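Local coordinates for designed Anbu Protein (Synthetic construct, PDB 5LOY) that forms a helical assembly of ancestral beta subunits related to a proteasome precursor and probably acts as an N-terminal-nucleophile hydrolase in protein degradation, at residues Ile6-Gly11 against Glu167-Cys172; Glu88-Val93 against Phe108-Ile113; Lys153-Arg158 against Leu174-Ser179. All coordinates share one frame; numbering follows the deposited sequence.

Contact 1. Residues Ile6-Gly11 against Glu167-Cys172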
loop_
_atom_site.group_PDB
_atom_site.type_symbol
_atom_site.label_atom_id
_atom_site.label_comp_id
_atom_site.label_asym_id
_atom_site.label_seq_id
_atom_site.Cartn_x
_atom_site.Cartn_y
_atom_site.Cartn_z
ATOM N N ILE A 6 -15.035 -2.500 9.669
ATOM C CA ILE A 6 -14.392 -3.452 10.604
ATOM C C ILE A 6 -15.432 -4.107 11.452
ATOM O O ILE A 6 -16.316 -3.452 11.952
ATOM C CB ILE A 6 -13.401 -2.764 11.549
ATOM C CG1 ILE A 6 -12.373 -1.986 10.767
ATOM C CG2 ILE A 6 -12.651 -3.781 12.384
ATOM C CD1 ILE A 6 -11.456 -1.183 11.656
ATOM N N ARG A 7 -15.302 -5.404 11.648
ATOM C CA ARG A 7 -16.263 -6.171 12.428
ATOM C C ARG A 7 -15.630 -6.873 13.647
ATOM O O ARG A 7 -14.677 -7.627 13.517
ATOM C CB ARG A 7 -16.876 -7.208 11.525
ATOM C CG ARG A 7 -18.068 -7.895 12.153
ATOM C CD ARG A 7 -18.177 -9.298 11.637
ATOM N NE ARG A 7 -19.435 -9.907 12.028
ATOM C CZ ARG A 7 -19.646 -11.229 12.056
ATOM N NH1 ARG A 7 -18.676 -12.084 11.714
ATOM N NH2 ARG A 7 -20.833 -11.694 12.442
ATOM N N LEU A 8 -16.182 -6.640 14.830
ATOM C CA LEU A 8 -15.626 -7.139 16.084
ATOM C C LEU A 8 -16.708 -7.782 16.909
ATOM O O LEU A 8 -17.890 -7.556 16.676
ATOM C CB LEU A 8 -15.047 -5.969 16.867
ATOM C CG LEU A 8 -14.242 -5.032 15.977
ATOM C CD1 LEU A 8 -14.362 -3.612 16.452
ATOM C CD2 LEU A 8 -12.808 -5.474 15.912
ATOM N N ASP A 9 -16.311 -8.570 17.898
ATOM C CA ASP A 9 -17.279 -9.149 18.813
ATOM C C ASP A 9 -18.120 -8.054 19.448
ATOM O O ASP A 9 -19.330 -8.204 19.580
ATOM C CB ASP A 9 -16.594 -9.991 19.904
ATOM C CG ASP A 9 -16.008 -11.313 19.364
ATOM O OD1 ASP A 9 -16.203 -11.633 18.159
ATOM O OD2 ASP A 9 -15.327 -12.030 20.147
ATOM N N GLU A 10 -17.483 -6.939 19.800
ATOM C CA GLU A 10 -18.156 -5.816 20.466
ATOM C C GLU A 10 -19.073 -4.973 19.558
ATOM O O GLU A 10 -19.861 -4.196 20.071
ATOM C CB GLU A 10 -17.103 -4.873 21.093
ATOM C CG GLU A 10 -16.561 -5.269 22.469
ATOM C CD GLU A 10 -15.572 -4.238 23.072
ATOM O OE1 GLU A 10 -15.495 -3.055 22.605
ATOM O OE2 GLU A 10 -14.846 -4.609 24.043
ATOM N N GLY A 11 -18.941 -5.085 18.228
ATOM C CA GLY A 11 -19.674 -4.219 17.290
ATOM C C GLY A 11 -19.007 -3.959 15.933
ATOM O O GLY A 11 -18.364 -4.826 15.388
ATOM N N GLU A 167 -12.835 0.999 20.818
ATOM C CA GLU A 167 -11.911 2.125 20.923
ATOM C C GLU A 167 -10.638 1.875 20.090
ATOM O O GLU A 167 -10.251 2.713 19.276
ATOM C CB GLU A 167 -11.522 2.416 22.384
ATOM C CG GLU A 167 -12.697 2.609 23.347
ATOM C CD GLU A 167 -13.167 1.295 24.004
ATOM O OE1 GLU A 167 -12.562 0.879 25.027
ATOM O OE2 GLU A 167 -14.130 0.664 23.497
ATOM N N ASP A 168 -10.013 0.717 20.267
ATOM C CA ASP A 168 -8.787 0.424 19.525
ATOM C C ASP A 168 -9.015 0.297 18.028
ATOM O O ASP A 168 -8.157 0.686 17.240
ATOM C CB ASP A 168 -8.097 -0.851 20.048
ATOM C CG ASP A 168 -7.415 -0.647 21.387
ATOM O OD1 ASP A 168 -7.209 0.523 21.790
ATOM O OD2 ASP A 168 -7.085 -1.658 22.046
ATOM N N ALA A 169 -10.142 -0.279 17.626
ATOM C CA ALA A 169 -10.437 -0.431 16.193
ATOM C C ALA A 169 -10.614 0.922 15.538
ATOM O O ALA A 169 -10.146 1.117 14.408
ATOM C CB ALA A 169 -11.672 -1.275 15.977
ATOM N N ALA A 170 -11.241 1.859 16.245
ATOM C CA ALA A 170 -11.334 3.227 15.736
ATOM C C ALA A 170 -9.965 3.909 15.632
ATOM O O ALA A 170 -9.661 4.550 14.598
ATOM C CB ALA A 170 -12.276 4.051 16.565
ATOM N N LYS A 171 -9.127 3.772 16.663
ATOM C CA LYS A 171 -7.733 4.273 16.564
ATOM C C LYS A 171 -7.020 3.704 15.355
ATOM O O LYS A 171 -6.349 4.411 14.612
ATOM C CB LYS A 171 -6.915 3.855 17.755
ATOM C CG LYS A 171 -6.769 4.852 18.859
ATOM C CD LYS A 171 -5.582 4.422 19.703
ATOM C CE LYS A 171 -5.983 3.706 20.971
ATOM N NZ LYS A 171 -4.767 3.187 21.675
ATOM N N CYS A 172 -7.140 2.396 15.186
ATOM C CA CYS A 172 -6.461 1.712 14.117
ATOM C C CYS A 172 -6.943 2.200 12.761
ATOM O O CYS A 172 -6.151 2.477 11.877
ATOM C CB CYS A 172 -6.696 0.233 14.260
ATOM S SG CYS A 172 -5.694 -0.752 13.156
#
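Ile6 and Ala169 bring the two backbones closest, with Ile6 CA and Ala169 CA 7.5 Å apart. Farther on the chains diverge, and Glu10 CA and Glu167 CA stand at 10.1 Å. This is one side of the four-layered alpha-beta-beta-alpha sandwich of the proteasome family: helix 166-183 lies against the sheet that holds strand 2-8. That strand ends in a tight hairpin, where a type I turn runs from Leu8 to Gly11 and leads into strand 11-21. Leu8 N gives a bond to Gly11 O (2.9 Å), and Gly11 N returns one to Leu8 O (3.1 Å).

Alternate residues of the strand face the helix. Ile6 has CG1 beside its backbone N (chi1 -55°) and a fully extended outer bond, which carries its end to the helix backbone, where Ile6 CD1 lies 3.8 Å from Ala169 O. Leu8 comes to the same residue from the turn side, and Leu8 CD1 sits on the methyl, 3.6 Å from Ala169 CB. One small alanine thus receives two branched side chains, consistent with the close approach of the backbones here. Leu156 of helix 153-159 also touches Ile6, and Val13 of the next strand touches Ala169. On another side of the helix Lys171 is held by the second subunit, its NZ bonded to Phe231 O and Leu234 O of that chain.

At the more open end two glutamates meet. Glu10 is extended, whereas Glu167 starts away from the strand and bends back at chi2 (90°). Their side chains cross at about a right angle, yet the carboxylate planes differ by only 13°. Glu10 OE1 lies 4.1 Å from Glu167 OE2, a like-charged pair probably eased by the start of the helix, where Leu166 N donates its hydrogen to Glu10 OE1.

Contact 2. Residues Glu88-Val93 against Phe108-Ile113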
loop_
_atom_site.group_PDB
_atom_site.type_symbol
_atom_site.label_atom_id
_atom_site.label_comp_id
_atom_site.label_asym_id
_atom_site.label_seq_id
_atom_site.Cartn_x
_atom_site.Cartn_y
_atom_site.Cartn_z
ATOM N N GLU A 88 -27.676 -5.681 -6.926
ATOM C CA GLU A 88 -28.618 -5.640 -8.037
ATOM C C GLU A 88 -28.800 -4.219 -8.575
ATOM O O GLU A 88 -28.971 -4.020 -9.765
ATOM C CB GLU A 88 -29.957 -6.234 -7.637
ATOM C CG GLU A 88 -30.015 -7.755 -7.786
ATOM C CD GLU A 88 -31.205 -8.384 -7.029
ATOM O OE1 GLU A 88 -31.126 -9.590 -6.661
ATOM O OE2 GLU A 88 -32.223 -7.666 -6.794
ATOM N N ALA A 89 -28.766 -3.237 -7.684
ATOM C CA ALA A 89 -28.871 -1.837 -8.074
ATOM C C ALA A 89 -27.659 -1.425 -8.914
ATOM O O ALA A 89 -27.794 -0.751 -9.926
ATOM C CB ALA A 89 -28.991 -0.963 -6.830
ATOM N N LEU A 90 -26.483 -1.839 -8.468
ATOM C CA LEU A 90 -25.279 -1.626 -9.224
ATOM C C LEU A 90 -25.372 -2.219 -10.629
ATOM O O LEU A 90 -25.010 -1.556 -11.591
ATOM C CB LEU A 90 -24.089 -2.201 -8.464
ATOM C CG LEU A 90 -22.716 -2.064 -9.121
ATOM C CD1 LEU A 90 -22.394 -0.620 -9.479
ATOM C CD2 LEU A 90 -21.630 -2.612 -8.204
ATOM N N ARG A 91 -25.866 -3.445 -10.778
ATOM C CA ARG A 91 -25.996 -4.020 -12.119
ATOM C C ARG A 91 -27.000 -3.302 -12.990
ATOM O O ARG A 91 -26.787 -3.175 -14.195
ATOM C CB ARG A 91 -26.423 -5.461 -12.062
ATOM C CG ARG A 91 -25.311 -6.394 -11.688
ATOM C CD ARG A 91 -25.928 -7.668 -11.170
ATOM N NE ARG A 91 -24.912 -8.614 -10.740
ATOM C CZ ARG A 91 -25.154 -9.658 -9.959
ATOM N NH1 ARG A 91 -26.391 -9.874 -9.506
ATOM N NH2 ARG A 91 -24.159 -10.475 -9.620
ATOM N N GLU A 92 -28.109 -2.876 -12.392
ATOM C CA GLU A 92 -29.122 -2.116 -13.106
ATOM C C GLU A 92 -28.505 -0.804 -13.625
ATOM O O GLU A 92 -28.709 -0.446 -14.772
ATOM C CB GLU A 92 -30.361 -1.870 -12.218
ATOM C CG GLU A 92 -31.554 -1.203 -12.911
ATOM C CD GLU A 92 -32.891 -1.327 -12.138
ATOM O OE1 GLU A 92 -33.063 -2.301 -11.363
ATOM O OE2 GLU A 92 -33.790 -0.451 -12.316
ATOM N N VAL A 93 -27.738 -0.105 -12.800
ATOM C CA VAL A 93 -27.107 1.141 -13.237
ATOM C C VAL A 93 -26.070 0.923 -14.352
ATOM O O VAL A 93 -26.043 1.670 -15.323
ATOM C CB VAL A 93 -26.479 1.881 -12.043
ATOM C CG1 VAL A 93 -25.613 3.035 -12.514
ATOM C CG2 VAL A 93 -27.571 2.363 -11.105
ATOM N N PHE A 108 -16.312 3.641 -15.424
ATOM C CA PHE A 108 -17.557 3.831 -14.661
ATOM C C PHE A 108 -17.766 2.861 -13.487
ATOM O O PHE A 108 -18.836 2.852 -12.875
ATOM C CB PHE A 108 -18.775 3.803 -15.606
ATOM C CG PHE A 108 -18.731 4.856 -16.708
ATOM C CD1 PHE A 108 -18.334 6.167 -16.439
ATOM C CD2 PHE A 108 -19.103 4.536 -18.015
ATOM C CE1 PHE A 108 -18.289 7.121 -17.445
ATOM C CE2 PHE A 108 -19.067 5.491 -19.026
ATOM C CZ PHE A 108 -18.661 6.786 -18.740
ATOM N N ASN A 109 -16.753 2.074 -13.138
ATOM C CA ASN A 109 -16.902 1.090 -12.066
ATOM C C ASN A 109 -17.023 1.664 -10.674
ATOM O O ASN A 109 -16.525 2.751 -10.392
ATOM C CB ASN A 109 -15.749 0.096 -12.066
ATOM C CG ASN A 109 -15.904 -0.969 -13.127
ATOM O OD1 ASN A 109 -16.897 -1.033 -13.828
ATOM N ND2 ASN A 109 -14.892 -1.796 -13.253
ATOM N N ALA A 110 -17.679 0.896 -9.807
ATOM C CA ALA A 110 -17.934 1.312 -8.442
ATOM C C ALA A 110 -17.961 0.126 -7.518
ATOM O O ALA A 110 -18.033 -1.013 -7.939
ATOM C CB ALA A 110 -19.252 2.062 -8.359
ATOM N N SER A 111 -17.923 0.415 -6.237
ATOM C CA SER A 111 -17.681 -0.611 -5.240
ATOM C C SER A 111 -18.213 -0.143 -3.876
ATOM O O SER A 111 -18.203 1.052 -3.596
ATOM C CB SER A 111 -16.171 -0.853 -5.182
ATOM O OG SER A 111 -15.931 -2.028 -4.482
ATOM N N PHE A 112 -18.660 -1.065 -3.026
ATOM C CA PHE A 112 -19.292 -0.674 -1.776
ATOM C C PHE A 112 -18.929 -1.574 -0.607
ATOM O O PHE A 112 -18.573 -2.747 -0.779
ATOM C CB PHE A 112 -20.809 -0.705 -1.930
ATOM C CG PHE A 112 -21.335 0.124 -3.083
ATOM C CD1 PHE A 112 -21.391 -0.398 -4.361
ATOM C CD2 PHE A 112 -21.763 1.421 -2.875
ATOM C CE1 PHE A 112 -21.848 0.358 -5.411
ATOM C CE2 PHE A 112 -22.233 2.172 -3.911
ATOM C CZ PHE A 112 -22.279 1.644 -5.184
ATOM N N ILE A 113 -19.091 -1.025 0.593
ATOM C CA ILE A 113 -19.063 -1.797 1.817
ATOM C C ILE A 113 -20.369 -1.570 2.539
ATOM O O ILE A 113 -20.832 -0.427 2.643
ATOM C CB ILE A 113 -17.923 -1.344 2.730
ATOM C CG1 ILE A 113 -16.605 -1.859 2.170
ATOM C CG2 ILE A 113 -18.115 -1.867 4.151
ATOM C CD1 ILE A 113 -15.384 -1.239 2.834
#
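A 2.9 Å backbone bond from Val93 N to Ala89 O spans the helical turn from which Leu90 reaches across to Ala110 and Phe112. Leu90 is the one residue of its segment to meet the strand. Its CG stands opposite the backbone N (chi1 -180°), and the next turn (chi2 54°) spreads the two methyls over the strand. Leu90 CD2 does double duty: it rests 3.9 Å from Ala110 O and 4.1 Å from Phe112 CE1. The second approach is at the edge of the ring, near its plane, and not over a face. Leu90 CD1 turns to the alanine methyl, 4.3 Å from Ala110 CB.

Helix 79-94 here packs on strand 110-118, the middle strand of the five-stranded sheet in the Ntn-hydrolase sandwich. Neighbouring helix 52-62 shares the layer, with Val58 against the Phe112 ring and Thr54 and Thr55 against Ala110. Ser111, pointing to the other face of the sheet, meets Ile146 of the opposing sheet.

Between the two segments the contact is apolar and not directional, while Asn109 OD1 with Gln94 NE2 ties the end of the helix to the start of the strand. The leucine therefore probably contributes shape and not specificity.

Contact 3. Residues Lys153-Arg158 against Leu174-Ser179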
loop_
_atom_site.group_PDB
_atom_site.type_symbol
_atom_site.label_atom_id
_atom_site.label_comp_id
_atom_site.label_asym_id
_atom_site.label_seq_id
_atom_site.Cartn_x
_atom_site.Cartn_y
_atom_site.Cartn_z
ATOM N N LYS A 153 -3.465 -1.027 4.728
ATOM C CA LYS A 153 -3.724 -2.405 5.106
ATOM C C LYS A 153 -2.782 -2.959 6.204
ATOM O O LYS A 153 -3.238 -3.690 7.076
ATOM C CB LYS A 153 -3.689 -3.314 3.887
ATOM C CG LYS A 153 -4.161 -4.743 4.141
ATOM C CD LYS A 153 -4.150 -5.533 2.830
ATOM C CE LYS A 153 -4.914 -6.870 2.885
ATOM N NZ LYS A 153 -4.069 -7.984 3.393
ATOM N N PRO A 154 -1.476 -2.657 6.145
ATOM C CA PRO A 154 -0.563 -3.299 7.096
ATOM C C PRO A 154 -0.895 -3.085 8.564
ATOM O O PRO A 154 -0.866 -4.018 9.340
ATOM C CB PRO A 154 0.776 -2.679 6.751
ATOM C CG PRO A 154 0.669 -2.436 5.279
ATOM C CD PRO A 154 -0.735 -1.939 5.093
ATOM N N ILE A 155 -1.271 -1.874 8.939
ATOM C CA ILE A 155 -1.604 -1.617 10.332
ATOM C C ILE A 155 -2.872 -2.359 10.756
ATOM O O ILE A 155 -2.960 -2.842 11.880
ATOM C CB ILE A 155 -1.674 -0.094 10.641
ATOM C CG1 ILE A 155 -1.773 0.136 12.151
ATOM C CG2 ILE A 155 -2.834 0.585 9.944
ATOM C CD1 ILE A 155 -0.542 -0.331 12.893
ATOM N N LEU A 156 -3.856 -2.430 9.867
ATOM C CA LEU A 156 -5.086 -3.189 10.139
ATOM C C LEU A 156 -4.771 -4.670 10.283
ATOM O O LEU A 156 -5.308 -5.327 11.165
ATOM C CB LEU A 156 -6.125 -2.978 9.027
ATOM C CG LEU A 156 -6.659 -1.549 8.967
ATOM C CD1 LEU A 156 -7.266 -1.185 7.620
ATOM C CD2 LEU A 156 -7.675 -1.322 10.060
ATOM N N ASP A 157 -3.908 -5.215 9.433
ATOM C CA ASP A 157 -3.502 -6.623 9.605
ATOM C C ASP A 157 -2.789 -6.863 10.951
ATOM O O ASP A 157 -2.949 -7.900 11.547
ATOM C CB ASP A 157 -2.591 -7.108 8.461
ATOM C CG ASP A 157 -3.361 -7.462 7.168
ATOM O OD1 ASP A 157 -4.557 -7.848 7.243
ATOM O OD2 ASP A 157 -2.751 -7.351 6.065
ATOM N N ARG A 158 -1.986 -5.911 11.407
ATOM C CA ARG A 158 -1.219 -6.102 12.635
ATOM C C ARG A 158 -2.095 -6.093 13.862
ATOM O O ARG A 158 -1.838 -6.837 14.784
ATOM C CB ARG A 158 -0.145 -5.019 12.813
ATOM C CG ARG A 158 1.084 -5.178 11.920
ATOM C CD ARG A 158 2.053 -4.001 12.091
ATOM N NE ARG A 158 3.114 -3.967 11.091
ATOM C CZ ARG A 158 4.245 -4.666 11.157
ATOM N NH1 ARG A 158 4.486 -5.484 12.190
ATOM N NH2 ARG A 158 5.146 -4.534 10.180
ATOM N N LEU A 174 -8.088 5.217 12.149
ATOM C CA LEU A 174 -7.586 6.575 11.968
ATOM C C LEU A 174 -6.099 6.623 11.576
ATOM O O LEU A 174 -5.683 7.393 10.701
ATOM C CB LEU A 174 -7.860 7.412 13.212
ATOM C CG LEU A 174 -9.354 7.685 13.418
ATOM C CD1 LEU A 174 -9.590 8.459 14.696
ATOM C CD2 LEU A 174 -9.947 8.476 12.254
ATOM N N VAL A 175 -5.316 5.767 12.205
ATOM C CA VAL A 175 -3.906 5.649 11.900
ATOM C C VAL A 175 -3.716 5.134 10.465
ATOM O O VAL A 175 -2.854 5.620 9.716
ATOM C CB VAL A 175 -3.243 4.712 12.952
ATOM C CG1 VAL A 175 -1.914 4.192 12.474
ATOM C CG2 VAL A 175 -3.097 5.465 14.263
ATOM N N SER A 176 -4.541 4.165 10.082
ATOM C CA SER A 176 -4.615 3.704 8.691
ATOM C C SER A 176 -4.849 4.858 7.694
ATOM O O SER A 176 -4.238 4.893 6.622
ATOM C CB SER A 176 -5.730 2.673 8.542
ATOM O OG SER A 176 -5.669 2.074 7.261
ATOM N N PHE A 177 -5.730 5.793 8.045
ATOM C CA PHE A 177 -5.958 6.945 7.195
ATOM C C PHE A 177 -4.787 7.886 7.180
ATOM O O PHE A 177 -4.450 8.448 6.137
ATOM C CB PHE A 177 -7.217 7.702 7.602
ATOM C CG PHE A 177 -8.438 7.166 6.956
ATOM C CD1 PHE A 177 -9.054 6.036 7.466
ATOM C CD2 PHE A 177 -8.954 7.750 5.811
ATOM C CE1 PHE A 177 -10.170 5.498 6.860
ATOM C CE2 PHE A 177 -10.067 7.203 5.185
ATOM C CZ PHE A 177 -10.669 6.072 5.705
ATOM N N ASP A 178 -4.169 8.081 8.332
ATOM C CA ASP A 178 -3.005 8.962 8.434
ATOM C C ASP A 178 -1.924 8.533 7.455
ATOM O O ASP A 178 -1.419 9.344 6.688
ATOM C CB ASP A 178 -2.479 8.955 9.862
ATOM C CG ASP A 178 -1.163 9.703 10.019
ATOM O OD1 ASP A 178 -1.017 10.850 9.528
ATOM O OD2 ASP A 178 -0.261 9.132 10.664
ATOM N N SER A 179 -1.577 7.250 7.486
ATOM C CA SER A 179 -0.527 6.703 6.616
ATOM C C SER A 179 -0.894 6.822 5.143
ATOM O O SER A 179 -0.047 7.141 4.294
ATOM C CB SER A 179 -0.258 5.239 6.968
ATOM O OG SER A 179 0.365 5.155 8.232
#
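Two first torsions set the meeting of Ile155 with Ser176. In Ile155, CG1 lies opposite the backbone N (chi1 -170°), which puts CG2 in the narrow place between N and the carbonyl carbon and presses that methyl on the facing helix. In Ser176 a similar turn (chi1 -171°) sends OG along the interface to Leu156. Ile155 CG2 sits 3.8 Å from Ser176 CA, directly on the helix backbone, and equally near Ser176 CB. The other branch, Ile155 CG1, meets Val175 CG1 at 4.1 Å, the two side chains crossing at about a right angle. Leu156 starts off to the side, but its end swings back, and Leu156 CD1 comes to 3.6 Å from Ser176 OG.

That hydroxyl is buried yet well supplied, being hydrogen-bonded to Tyr2 OH and to Gly152 O, so the leucine methyl touches an oxygen already engaged.

The segments belong to two successive helices that pack as an antiparallel alpha-hairpin in an outer helical layer of the Ntn sandwich. Helix 153-159 and helix 166-183 run at 156°, with axes 8.8 Å apart at these segments. Ile155 CA and Ser176 CA are 6.3 Å apart, consistent with the small side chain of Ser176. Leu156 also reaches down to the sheet, touching Ile6 and Phe143, while Val175 is covered by Trp223 of helix 214-232.

Charged residues of both helices also reach the second subunit. Lys153 NZ bonds to Asp157 OD2 at 3.0 Å, on the syn side of the carboxylate, and both ends go on to Ser183 of the second subunit. Asp178 OD1 is held within the chain by Arg182 and Arg220, while Asp178 OD2 pairs with Arg158 NH2 of the second subunit, a salt bridge repeated with the two chains exchanged.

Contacts 1 and 3 share helix 166-183 and touch each other: Cys172 SG lies 3.7 Å from Leu156 CD2, and that methyl also packs on Ile6. Together they fix one helical layer to its sheet and helix to helix, and both reach the second subunit. Contact 2, with its centre about 26 to 27 Å from the other two centres, belongs to the opposite helical layer and meets no other chain of the assembly. All three are buried and lack direct hydrogen bonds between their segments. Contact 2 joins apolar side chains, one methyl also resting by a backbone carbonyl; contact 1 ends in exposed carboxylates, and contact 3 encloses a bonded serine hydroxyl, with charged residues that pair with the second subunit.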